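Long-range contact in polyprenyl synthetase (PDB 4KKM), which probably condenses isopentenyl diphosphate with allylic diphosphates to build trans-prenyl diphosphates such as farnesyl diphosphate, with the help of divalent metal ions: residues H107-C112 / K122-K127. Sequence-based numbering, arbitrary orientation.
Sequences HDDMPC and KPTVHK. With CA (calcium ion), chain D.
Pro111 and His126 approach each other from opposing sides, the proline laying CD over one face of the imidazole, 3.8 Å from its centroid and 23° off the ring normal. Met110 CA makes a second CH-pi contact on that face, 4.2 Å from the centroid of the His126 ring, while the methionine side chain turns off to pack on helix 131-150. Lys127 CG sits near the rim of the opposite face, so aliphatic carbons lie on both sides of the ring. His126 reaches this position with CG between its backbone N and carbonyl carbon (chi1 67°). Its NE2 is hydrogen-bonded to Asp116 O, and Asp109 O lies 3.1 Å from His126 NE2. Replacing His126 by alanine would probably leave Pro111 and Met110 without the ring they pack on and Asp116 O without this donor.

Beside the imidazole, Asp109 crosses Thr124, its OD2 3.3 Å from the methyl CG2 of Thr124. With chi1 at 54°, Thr124 keeps this methyl anti to its carbonyl carbon and gives OG1 to a hydrogen bond with Asp116 O. A water joins the segments, donating to Asp109 OD2 at 3.1 Å and accepting from Val125 N at 3.0 Å, at the first turn of helix 125-128.

Asp108 OD1 binds the calcium ion at 2.4 Å, with Asp114 as a further ligand; the DDxxxxD spacing matches the first aspartate-rich motif of trans-prenyltransferases. The contact thus closes the metal-binding loop after helix 87-109: the hairpin of strands 118-119 and 122-123 brings helix 125-128 back against that helix's C-terminal end, next to helix 131-150.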
ATOM      1  N   HIS B 107      -4.194 -11.616  -0.155  1.00 25.00           N
ATOM      2  CA  HIS B 107      -4.673 -11.441   1.207  1.00 28.23           C
ATOM      3  C   HIS B 107      -6.065 -12.053   1.421  1.00 34.67           C
ATOM      4  O   HIS B 107      -6.376 -12.527   2.509  1.00 35.74           O
ATOM      5  CB  HIS B 107      -4.632  -9.965   1.612  1.00 26.49           C
ATOM      6  CG  HIS B 107      -3.250  -9.472   1.940  1.00 25.09           C
ATOM      7  ND1 HIS B 107      -3.018  -8.228   2.487  1.00 24.18           N
ATOM      8  CD2 HIS B 107      -2.041 -10.068   1.823  1.00 24.16           C
ATOM      9  CE1 HIS B 107      -1.716  -8.074   2.679  1.00 28.39           C
ATOM     10  NE2 HIS B 107      -1.100  -9.175   2.291  1.00 25.32           N
ATOM     11  N   ASP B 108      -6.888 -12.064   0.377  1.00 34.20           N
ATOM     12  CA  ASP B 108      -8.235 -12.626   0.486  1.00 34.30           C
ATOM     13  C   ASP B 108      -8.236 -14.155   0.586  1.00 40.92           C
ATOM     14  O   ASP B 108      -9.117 -14.741   1.209  1.00 47.11           O
ATOM     15  CB  ASP B 108      -9.103 -12.182  -0.695  1.00 28.63           C
ATOM     16  CG  ASP B 108     -10.568 -12.550  -0.517  1.00 43.11           C
ATOM     17  OD1 ASP B 108     -11.221 -11.979   0.384  1.00 45.50           O
ATOM     18  OD2 ASP B 108     -11.060 -13.408  -1.279  1.00 47.75           O
ATOM     19  N   ASP B 109      -7.253 -14.800  -0.035  1.00 43.94           N
ATOM     20  CA  ASP B 109      -7.202 -16.258  -0.068  1.00 49.38           C
ATOM     21  C   ASP B 109      -6.738 -16.866   1.254  1.00 54.00           C
ATOM     22  O   ASP B 109      -6.989 -18.040   1.516  1.00 49.30           O
ATOM     23  CB  ASP B 109      -6.301 -16.748  -1.207  1.00 53.24           C
ATOM     24  CG  ASP B 109      -6.907 -16.503  -2.580  1.00 58.08           C
ATOM     25  OD1 ASP B 109      -8.153 -16.443  -2.675  1.00 60.23           O
ATOM     26  OD2 ASP B 109      -6.140 -16.376  -3.561  1.00 53.08           O
ATOM     27  N   MET B 110      -6.067 -16.061   2.076  1.00 52.34           N
ATOM     28  CA  MET B 110      -5.458 -16.540   3.322  1.00 52.68           C
ATOM     29  C   MET B 110      -6.484 -17.180   4.273  1.00 59.54           C
ATOM     30  O   MET B 110      -7.677 -16.863   4.201  1.00 56.98           O
ATOM     31  CB  MET B 110      -4.684 -15.401   4.004  1.00 45.99           C
ATOM     32  CG  MET B 110      -3.543 -14.865   3.148  1.00 36.74           C
ATOM     33  SD  MET B 110      -2.462 -13.625   3.917  1.00 43.74           S
ATOM     34  CE  MET B 110      -3.662 -12.554   4.719  1.00 44.34           C
ATOM     35  N   PRO B 111      -6.024 -18.108   5.141  1.00 60.90           N
ATOM     36  CA  PRO B 111      -6.887 -18.826   6.092  1.00 72.20           C
ATOM     37  C   PRO B 111      -7.749 -17.899   6.944  1.00 81.36           C
ATOM     38  O   PRO B 111      -8.879 -18.256   7.292  1.00 83.05           O
ATOM     39  CB  PRO B 111      -5.879 -19.555   6.986  1.00 67.26           C
ATOM     40  CG  PRO B 111      -4.721 -19.799   6.102  1.00 61.57           C
ATOM     41  CD  PRO B 111      -4.633 -18.593   5.205  1.00 57.13           C
ATOM     42  N   CYS B 112      -7.213 -16.729   7.276  1.00 85.66           N
ATOM     43  CA  CYS B 112      -7.943 -15.735   8.051  1.00 91.32           C
ATOM     44  C   CYS B 112      -9.184 -15.276   7.297  1.00 94.21           C
ATOM     45  O   CYS B 112     -10.197 -14.927   7.901  1.00 94.74           O
ATOM     46  CB  CYS B 112      -7.047 -14.530   8.357  1.00 89.36           C
ATOM     47  SG  CYS B 112      -5.342 -14.707   7.783  1.00 84.78           S
ATOM     48  N   LYS B 122      -4.779 -22.930  -9.855  1.00 84.10           N
ATOM     49  CA  LYS B 122      -3.514 -22.441  -9.331  1.00 77.39           C
ATOM     50  C   LYS B 122      -3.553 -22.400  -7.807  1.00 72.22           C
ATOM     51  O   LYS B 122      -4.391 -21.703  -7.230  1.00 67.58           O
ATOM     52  CB  LYS B 122      -3.257 -21.041  -9.893  1.00 71.79           C
ATOM     53  CG  LYS B 122      -1.916 -20.426  -9.546  1.00 64.20           C
ATOM     54  CD  LYS B 122      -1.720 -19.148 -10.346  1.00 56.82           C
ATOM     55  CE  LYS B 122      -0.388 -18.496 -10.043  1.00 54.20           C
ATOM     56  NZ  LYS B 122      -0.122 -17.335 -10.940  1.00 53.42           N
ATOM     57  N   PRO B 123      -2.659 -23.161  -7.148  1.00 68.96           N
ATOM     58  CA  PRO B 123      -2.627 -23.088  -5.686  1.00 64.48           C
ATOM     59  C   PRO B 123      -2.298 -21.671  -5.236  1.00 56.02           C
ATOM     60  O   PRO B 123      -1.515 -20.971  -5.880  1.00 51.32           O
ATOM     61  CB  PRO B 123      -1.510 -24.068  -5.297  1.00 69.55           C
ATOM     62  CG  PRO B 123      -0.708 -24.273  -6.532  1.00 72.07           C
ATOM     63  CD  PRO B 123      -1.665 -24.110  -7.679  1.00 73.27           C
ATOM     64  N   THR B 124      -2.921 -21.246  -4.148  1.00 52.58           N
ATOM     65  CA  THR B 124      -2.731 -19.894  -3.651  1.00 49.83           C
ATOM     66  C   THR B 124      -1.344 -19.713  -3.039  1.00 47.09           C
ATOM     67  O   THR B 124      -0.641 -20.687  -2.767  1.00 46.10           O
ATOM     68  CB  THR B 124      -3.812 -19.540  -2.629  1.00 53.72           C
ATOM     69  OG1 THR B 124      -3.837 -20.543  -1.605  1.00 54.39           O
ATOM     70  CG2 THR B 124      -5.178 -19.479  -3.314  1.00 55.44           C
ATOM     71  N   VAL B 125      -0.957 -18.459  -2.829  1.00 40.98           N
ATOM     72  CA  VAL B 125       0.382 -18.146  -2.338  1.00 33.53           C
ATOM     73  C   VAL B 125       0.675 -18.793  -0.982  1.00 38.29           C
ATOM     74  O   VAL B 125       1.747 -19.367  -0.781  1.00 40.10           O
ATOM     75  CB  VAL B 125       0.615 -16.621  -2.278  1.00 31.64           C
ATOM     76  CG1 VAL B 125       1.941 -16.288  -1.565  1.00 31.34           C
ATOM     77  CG2 VAL B 125       0.578 -16.045  -3.684  1.00 33.92           C
ATOM     78  N   HIS B 126      -0.283 -18.725  -0.060  1.00 34.92           N
ATOM     79  CA  HIS B 126      -0.065 -19.292   1.268  1.00 41.55           C
ATOM     80  C   HIS B 126       0.085 -20.813   1.214  1.00 43.79           C
ATOM     81  O   HIS B 126       0.670 -21.414   2.108  1.00 46.04           O
ATOM     82  CB  HIS B 126      -1.156 -18.865   2.262  1.00 49.80           C
ATOM     83  CG  HIS B 126      -2.515 -19.412   1.956  1.00 56.62           C
ATOM     84  ND1 HIS B 126      -3.070 -20.469   2.649  1.00 57.58           N
ATOM     85  CD2 HIS B 126      -3.443 -19.040   1.040  1.00 57.76           C
ATOM     86  CE1 HIS B 126      -4.271 -20.727   2.171  1.00 60.02           C
ATOM     87  NE2 HIS B 126      -4.522 -19.873   1.192  1.00 60.25           N
ATOM     88  N   LYS B 127      -0.421 -21.426   0.147  1.00 45.63           N
ATOM     89  CA  LYS B 127      -0.286 -22.868  -0.035  1.00 49.21           C
ATOM     90  C   LYS B 127       1.035 -23.243  -0.712  1.00 49.39           C
ATOM     91  O   LYS B 127       1.750 -24.129  -0.247  1.00 47.16           O
ATOM     92  CB  LYS B 127      -1.471 -23.425  -0.829  1.00 51.16           C
ATOM     93  CG  LYS B 127      -2.806 -23.252  -0.130  1.00 58.92           C
ATOM     94  CD  LYS B 127      -2.815 -23.923   1.242  1.00 64.74           C
ATOM     95  CE  LYS B 127      -3.220 -25.390   1.160  1.00 71.52           C
ATOM     96  NZ  LYS B 127      -2.230 -26.244   0.445  1.00 73.51           N
TER
HETATM   97 CA    CA D 302     -13.468 -12.795   0.885  1.00 69.93          CA
HETATM   98  O   HOH W   1      -3.017 -16.401  -3.402  1.00 44.43           O